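Local structure of beta-1,3-glucosyltransferase (Paecilomyces sp. J18, 5JVV) at residues A[11-15]-A[47-53]; A[245-249]-A[273-277]. The protein is a fungal carbohydrate-active enzyme whose two curved beta sheets are consistent with the jelly-roll sandwich of glycoside hydrolase family 16. One frame throughout, in Å; residues are numbered along the deposited sequence.

Contact 1 (11-15 with 47-53) comes first along the chain and is complete well before contact 2 (245-249 with 273-277) opens. Their centres lie 27 Å apart and their nearest atoms about 11 Å apart, without touching. Each sets a helix against the end of a strand, but on different sheets. Contact 1 belongs to the antiparallel sheet of strands 45-47, 53-55 and 289-297, contact 2 to the mixed sheet of strand 240-247. Both helices sit where the chain passes between these sheets: helix 11-16 separates strands 5-9 and 18-20, and helix 269-279 precedes strand 289-297. Each contact thus lies beside such a connection, contact 2 with a disulfide across it.

Contact 1 of 2, residues A[11-15]-A[47-53]; sequences GKDFL and VTSSGSV
Val47 and Val53, at the two ends of a beta-hairpin loop, receive segment 11-15 of helix 11-16. The loop itself is a type I turn from Thr48 to Gly51 followed by a G1 beta bulge: Gly51 takes a positive phi of 97°, and Thr48 N returns to Ser52 O. Both valines point toward the helix. Val53 does most of the touching and spreads its two methyls over different partners. CG2, beside its own backbone N, reaches the first turn of the helix, 3.4 Å from Gly11 O, an oxygen already bonded by Leu15 N. With CG1 opposite that N (chi1 170°), the other methyl faces Leu15, 3.7 Å from CD2. The Phe14 ring meets Val53 obliquely, through CD2 at 3.9 Å from CG2.

Strand 289-297 lies next to the hairpin in the sheet: Val53 pairs with Ile291 by backbone bonds, and Phe14 rests on Ile291 and Leu294 of the same strand. Val47 works from the other arm. Its CG2 lies over the backbone between Gly11 and Lys12, 3.9 Å from Lys12 N, and 4.1 Å from Leu15 CD1, the two side chains running past each other in opposite directions. A water accepts from Gly11 N at 2.7 Å and sits 3.1 Å from Gly51 O, though other acceptors compete for its protons.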
ATOM      1  N   GLY A  11      -0.161  14.804  10.434  1.00 12.36           N
ATOM      2  CA  GLY A  11       0.508  16.041  10.069  1.00 11.93           C
ATOM      3  C   GLY A  11       2.019  15.958  10.122  1.00 14.00           C
ATOM      4  O   GLY A  11       2.612  14.964   9.699  1.00 11.93           O
ATOM      5  N   LYS A  12       2.646  17.004  10.655  1.00 16.33           N
ATOM      6  CA  LYS A  12       4.107  17.049  10.729  1.00 15.79           C
ATOM      7  C   LYS A  12       4.673  15.899  11.553  1.00 15.70           C
ATOM      8  O   LYS A  12       5.737  15.366  11.229  1.00 19.51           O
ATOM      9  CB  LYS A  12       4.570  18.382  11.322  1.00 20.76           C
ATOM     10  CG  LYS A  12       3.975  19.585  10.627  1.00 28.72           C
ATOM     11  CD  LYS A  12       4.368  20.891  11.308  1.00 36.97           C
ATOM     12  CE  LYS A  12       5.817  21.260  11.027  1.00 40.78           C
ATOM     13  NZ  LYS A  12       5.998  22.742  10.930  1.00 41.63           N
ATOM     14  N   ASP A  13       3.971  15.520  12.618  1.00 15.45           N
ATOM     15  CA  ASP A  13       4.410  14.411  13.459  1.00 14.82           C
ATOM     16  C   ASP A  13       4.454  13.114  12.668  1.00 14.46           C
ATOM     17  O   ASP A  13       5.339  12.283  12.865  1.00 15.07           O
ATOM     18  CB  ASP A  13       3.484  14.242  14.669  1.00 20.46           C
ATOM     19  CG  ASP A  13       3.574  15.399  15.643  1.00 29.28           C
ATOM     20  OD1 ASP A  13       4.572  16.148  15.604  1.00 29.18           O
ATOM     21  OD2 ASP A  13       2.645  15.547  16.464  1.00 37.67           O
ATOM     22  N   PHE A  14       3.489  12.945  11.769  1.00 12.42           N
ATOM     23  CA  PHE A  14       3.476  11.791  10.887  1.00 10.79           C
ATOM     24  C   PHE A  14       4.734  11.819  10.023  1.00 12.68           C
ATOM     25  O   PHE A  14       5.484  10.849   9.984  1.00 12.34           O
ATOM     26  CB  PHE A  14       2.218  11.818  10.005  1.00 12.80           C
ATOM     27  CG  PHE A  14       2.163  10.712   8.983  1.00 11.31           C
ATOM     28  CD1 PHE A  14       1.526   9.509   9.268  1.00 11.87           C
ATOM     29  CD2 PHE A  14       2.742  10.891   7.726  1.00 10.51           C
ATOM     30  CE1 PHE A  14       1.471   8.500   8.324  1.00 10.26           C
ATOM     31  CE2 PHE A  14       2.699   9.889   6.784  1.00 12.21           C
ATOM     32  CZ  PHE A  14       2.052   8.696   7.074  1.00 10.42           C
ATOM     33  N   LEU A  15       4.965  12.925   9.326  1.00 14.18           N
ATOM     34  CA  LEU A  15       6.145  13.032   8.471  1.00 13.64           C
ATOM     35  C   LEU A  15       7.452  12.797   9.246  1.00 12.72           C
ATOM     36  O   LEU A  15       8.374  12.142   8.742  1.00 14.02           O
ATOM     37  CB  LEU A  15       6.172  14.391   7.768  1.00 11.48           C
ATOM     38  CG  LEU A  15       5.076  14.624   6.731  1.00 13.24           C
ATOM     39  CD1 LEU A  15       5.098  16.065   6.244  1.00 15.16           C
ATOM     40  CD2 LEU A  15       5.224  13.650   5.555  1.00 12.58           C
ATOM     41  N   VAL A  47       1.591  19.257   4.264  1.00 13.29           N
ATOM     42  CA  VAL A  47       0.483  19.060   5.195  1.00 13.93           C
ATOM     43  C   VAL A  47      -0.617  19.979   4.700  1.00 13.45           C
ATOM     44  O   VAL A  47      -0.371  21.156   4.404  1.00 14.30           O
ATOM     45  CB  VAL A  47       0.870  19.410   6.636  1.00 13.77           C
ATOM     46  CG1 VAL A  47      -0.348  19.323   7.552  1.00 16.04           C
ATOM     47  CG2 VAL A  47       1.960  18.484   7.127  1.00 16.76           C
ATOM     48  N   THR A  48      -1.819  19.440   4.548  1.00 11.40           N
ATOM     49  CA  THR A  48      -2.913  20.224   3.997  1.00 11.17           C
ATOM     50  C   THR A  48      -3.589  21.062   5.077  1.00 12.32           C
ATOM     51  O   THR A  48      -3.328  20.898   6.277  1.00 13.72           O
ATOM     52  CB  THR A  48      -3.982  19.348   3.326  1.00 13.46           C
ATOM     53  OG1 THR A  48      -4.786  18.713   4.335  1.00 12.29           O
ATOM     54  CG2 THR A  48      -3.344  18.285   2.421  1.00 14.60           C
ATOM     55  N   SER A  49      -4.474  21.946   4.646  1.00 15.04           N
ATOM     56  CA  SER A  49      -5.185  22.817   5.576  1.00 13.63           C
ATOM     57  C   SER A  49      -6.147  22.052   6.490  1.00 16.80           C
ATOM     58  O   SER A  49      -6.533  22.557   7.541  1.00 17.92           O
ATOM     59  CB  SER A  49      -5.921  23.911   4.808  1.00 15.73           C
ATOM     60  OG  SER A  49      -6.911  23.358   3.957  1.00 23.08           O
ATOM     61  N   SER A  50      -6.537  20.840   6.099  1.00 15.43           N
ATOM     62  CA  SER A  50      -7.396  20.024   6.954  1.00 14.29           C
ATOM     63  C   SER A  50      -6.570  19.193   7.938  1.00 15.52           C
ATOM     64  O   SER A  50      -7.122  18.495   8.797  1.00 16.65           O
ATOM     65  CB  SER A  50      -8.279  19.107   6.114  1.00 19.78           C
ATOM     66  OG  SER A  50      -7.508  18.054   5.563  1.00 19.82           O
ATOM     67  N   GLY A  51      -5.247  19.268   7.821  1.00 14.61           N
ATOM     68  CA  GLY A  51      -4.370  18.585   8.754  1.00 13.94           C
ATOM     69  C   GLY A  51      -3.869  17.230   8.272  1.00 11.56           C
ATOM     70  O   GLY A  51      -3.092  16.568   8.963  1.00 13.38           O
ATOM     71  N   SER A  52      -4.298  16.818   7.082  1.00 12.06           N
ATOM     72  CA  SER A  52      -3.858  15.546   6.521  1.00 10.29           C
ATOM     73  C   SER A  52      -2.494  15.694   5.864  1.00 10.62           C
ATOM     74  O   SER A  52      -2.016  16.811   5.647  1.00 13.34           O
ATOM     75  CB  SER A  52      -4.862  15.066   5.484  1.00 12.38           C
ATOM     76  OG  SER A  52      -4.965  16.033   4.456  1.00 14.40           O
ATOM     77  N   VAL A  53      -1.874  14.562   5.553  1.00  8.56           N
ATOM     78  CA  VAL A  53      -0.595  14.542   4.863  1.00 11.52           C
ATOM     79  C   VAL A  53      -0.785  14.115   3.406  1.00  9.48           C
ATOM     80  O   VAL A  53      -1.405  13.089   3.118  1.00 12.31           O
ATOM     81  CB  VAL A  53       0.397  13.593   5.571  1.00 11.12           C
ATOM     82  CG1 VAL A  53       1.644  13.383   4.713  1.00 13.29           C
ATOM     83  CG2 VAL A  53       0.774  14.151   6.936  1.00 14.00           C
TER
HETATM   84  O   HOH W   1      -2.180  13.654   8.989  1.00 21.86           O

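Contact 2 of 2, residues A[245-249]-A[273-277]; sequences TTFCG and CIDFV
Cys248 and Cys273 form a disulfide that ties the residue just after strand 240-247 of the mixed sheet to helix 269-279. The S-S torsion (chi3 -93°) sets the two CB-SG bonds nearly perpendicular, a left-handed bridge. The cysteines reach the bond differently: Cys248 SG sits opposite its carbonyl carbon (chi1 -56°), whereas Cys273 SG extends opposite its backbone N. Cys248 also has a positive phi, where the chain turns off the strand.

One helical turn beyond Cys273, Val277 packs alongside the bridge with both methyls. CG1 comes over a face of the Phe247 ring in a CH-pi contact, 4.2 Å from the ring centroid and 25° off the normal, displaced toward the rim. CG2 touches Cys248 SG at 3.7 Å. The valine is therefore wedged between ring and sulfur. Phe247 further meets Phe284 edge-to-face and leans on Val31 of strand 31-33, while Tyr256 packs against Cys273. On the helix side, Ile274 brings CG1 to 4.3 Å from Cys248 SG, and the turn carrying both Cys273 and Val277 is closed by Val277 N bonding to Cys273 O at 3.0 Å.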
ATOM      1  N   THR A 245       4.623   5.166  -3.843  1.00  8.02           N
ATOM      2  CA  THR A 245       4.062   4.999  -5.175  1.00  7.00           C
ATOM      3  C   THR A 245       5.238   4.872  -6.133  1.00  6.95           C
ATOM      4  O   THR A 245       6.057   5.790  -6.240  1.00  9.44           O
ATOM      5  CB  THR A 245       3.191   6.187  -5.599  1.00  9.69           C
ATOM      6  OG1 THR A 245       2.151   6.379  -4.630  1.00 10.47           O
ATOM      7  CG2 THR A 245       2.557   5.938  -6.973  1.00 10.41           C
ATOM      8  N   THR A 246       5.343   3.724  -6.794  1.00  7.21           N
ATOM      9  CA  THR A 246       6.315   3.569  -7.873  1.00  7.56           C
ATOM     10  C   THR A 246       5.569   3.498  -9.203  1.00  8.68           C
ATOM     11  O   THR A 246       4.350   3.690  -9.231  1.00  7.83           O
ATOM     12  CB  THR A 246       7.255   2.357  -7.634  1.00  7.60           C
ATOM     13  OG1 THR A 246       8.312   2.380  -8.600  1.00  8.88           O
ATOM     14  CG2 THR A 246       6.506   1.022  -7.725  1.00  9.32           C
ATOM     15  N   PHE A 247       6.289   3.256 -10.299  1.00  8.20           N
ATOM     16  CA  PHE A 247       5.679   3.210 -11.628  1.00  6.96           C
ATOM     17  C   PHE A 247       6.292   2.072 -12.399  1.00  9.68           C
ATOM     18  O   PHE A 247       7.480   1.828 -12.263  1.00  7.58           O
ATOM     19  CB  PHE A 247       5.959   4.496 -12.408  1.00  7.28           C
ATOM     20  CG  PHE A 247       5.414   5.735 -11.756  1.00  7.10           C
ATOM     21  CD1 PHE A 247       4.085   6.099 -11.929  1.00 10.36           C
ATOM     22  CD2 PHE A 247       6.243   6.552 -10.990  1.00  7.99           C
ATOM     23  CE1 PHE A 247       3.581   7.263 -11.334  1.00 12.91           C
ATOM     24  CE2 PHE A 247       5.746   7.708 -10.390  1.00  7.16           C
ATOM     25  CZ  PHE A 247       4.420   8.066 -10.568  1.00  9.85           C
ATOM     26  N   CYS A 248       5.488   1.382 -13.199  1.00  8.38           N
ATOM     27  CA  CYS A 248       5.998   0.349 -14.102  1.00  6.98           C
ATOM     28  C   CYS A 248       6.766  -0.725 -13.311  1.00  8.23           C
ATOM     29  O   CYS A 248       6.243  -1.258 -12.337  1.00  8.41           O
ATOM     30  CB  CYS A 248       6.809   1.001 -15.245  1.00  8.50           C
ATOM     31  SG  CYS A 248       5.841   2.265 -16.162  1.00 10.70           S
ATOM     32  N   GLY A 249       8.000  -1.029 -13.689  1.00  8.91           N
ATOM     33  CA  GLY A 249       8.795  -1.976 -12.919  1.00 10.83           C
ATOM     34  C   GLY A 249       8.261  -3.401 -12.933  1.00 10.06           C
ATOM     35  O   GLY A 249       7.496  -3.770 -13.833  1.00 10.48           O
ATOM     36  N   CYS A 273       4.678   1.101 -20.847  1.00  7.61           N
ATOM     37  CA  CYS A 273       4.406   1.689 -19.543  1.00  8.28           C
ATOM     38  C   CYS A 273       5.277   2.931 -19.323  1.00  7.91           C
ATOM     39  O   CYS A 273       4.792   3.980 -18.883  1.00 10.14           O
ATOM     40  CB  CYS A 273       4.680   0.651 -18.457  1.00  8.56           C
ATOM     41  SG  CYS A 273       4.200   1.211 -16.803  1.00 10.25           S
ATOM     42  N   ILE A 274       6.565   2.808 -19.636  1.00  7.62           N
ATOM     43  CA  ILE A 274       7.492   3.926 -19.462  1.00  8.93           C
ATOM     44  C   ILE A 274       7.077   5.090 -20.355  1.00  9.83           C
ATOM     45  O   ILE A 274       7.079   6.251 -19.919  1.00  9.07           O
ATOM     46  CB  ILE A 274       8.946   3.491 -19.726  1.00  8.37           C
ATOM     47  CG1 ILE A 274       9.405   2.549 -18.617  1.00  9.63           C
ATOM     48  CG2 ILE A 274       9.868   4.708 -19.765  1.00 11.95           C
ATOM     49  CD1 ILE A 274      10.731   1.839 -18.907  1.00 14.45           C
ATOM     50  N   ASP A 275       6.690   4.786 -21.593  1.00  8.16           N
ATOM     51  CA  ASP A 275       6.185   5.814 -22.510  1.00  8.31           C
ATOM     52  C   ASP A 275       5.012   6.603 -21.908  1.00  8.43           C
ATOM     53  O   ASP A 275       5.017   7.822 -21.921  1.00  9.07           O
ATOM     54  CB  ASP A 275       5.811   5.190 -23.868  1.00  9.78           C
ATOM     55  CG  ASP A 275       5.426   6.228 -24.912  1.00 15.43           C
ATOM     56  OD1 ASP A 275       6.084   7.286 -24.995  1.00 15.98           O
ATOM     57  OD2 ASP A 275       4.459   5.983 -25.664  1.00 24.42           O
ATOM     58  N   PHE A 276       4.028   5.903 -21.350  1.00  8.40           N
ATOM     59  CA  PHE A 276       2.865   6.555 -20.765  1.00 10.14           C
ATOM     60  C   PHE A 276       3.281   7.432 -19.582  1.00  9.08           C
ATOM     61  O   PHE A 276       2.919   8.618 -19.507  1.00  8.99           O
ATOM     62  CB  PHE A 276       1.858   5.488 -20.322  1.00  7.81           C
ATOM     63  CG  PHE A 276       0.512   6.035 -19.938  1.00  7.87           C
ATOM     64  CD1 PHE A 276      -0.559   5.951 -20.820  1.00  9.61           C
ATOM     65  CD2 PHE A 276       0.310   6.613 -18.690  1.00 10.92           C
ATOM     66  CE1 PHE A 276      -1.810   6.455 -20.459  1.00 10.65           C
ATOM     67  CE2 PHE A 276      -0.937   7.107 -18.325  1.00 11.23           C
ATOM     68  CZ  PHE A 276      -1.994   7.035 -19.214  1.00 10.84           C
ATOM     69  N   VAL A 277       4.056   6.860 -18.664  1.00  7.98           N
ATOM     70  CA  VAL A 277       4.449   7.590 -17.459  1.00  7.56           C
ATOM     71  C   VAL A 277       5.343   8.789 -17.793  1.00 11.12           C
ATOM     72  O   VAL A 277       5.181   9.875 -17.232  1.00 10.80           O
ATOM     73  CB  VAL A 277       5.132   6.658 -16.439  1.00  7.41           C
ATOM     74  CG1 VAL A 277       5.653   7.454 -15.259  1.00  8.35           C
ATOM     75  CG2 VAL A 277       4.158   5.590 -15.967  1.00  7.97           C
TER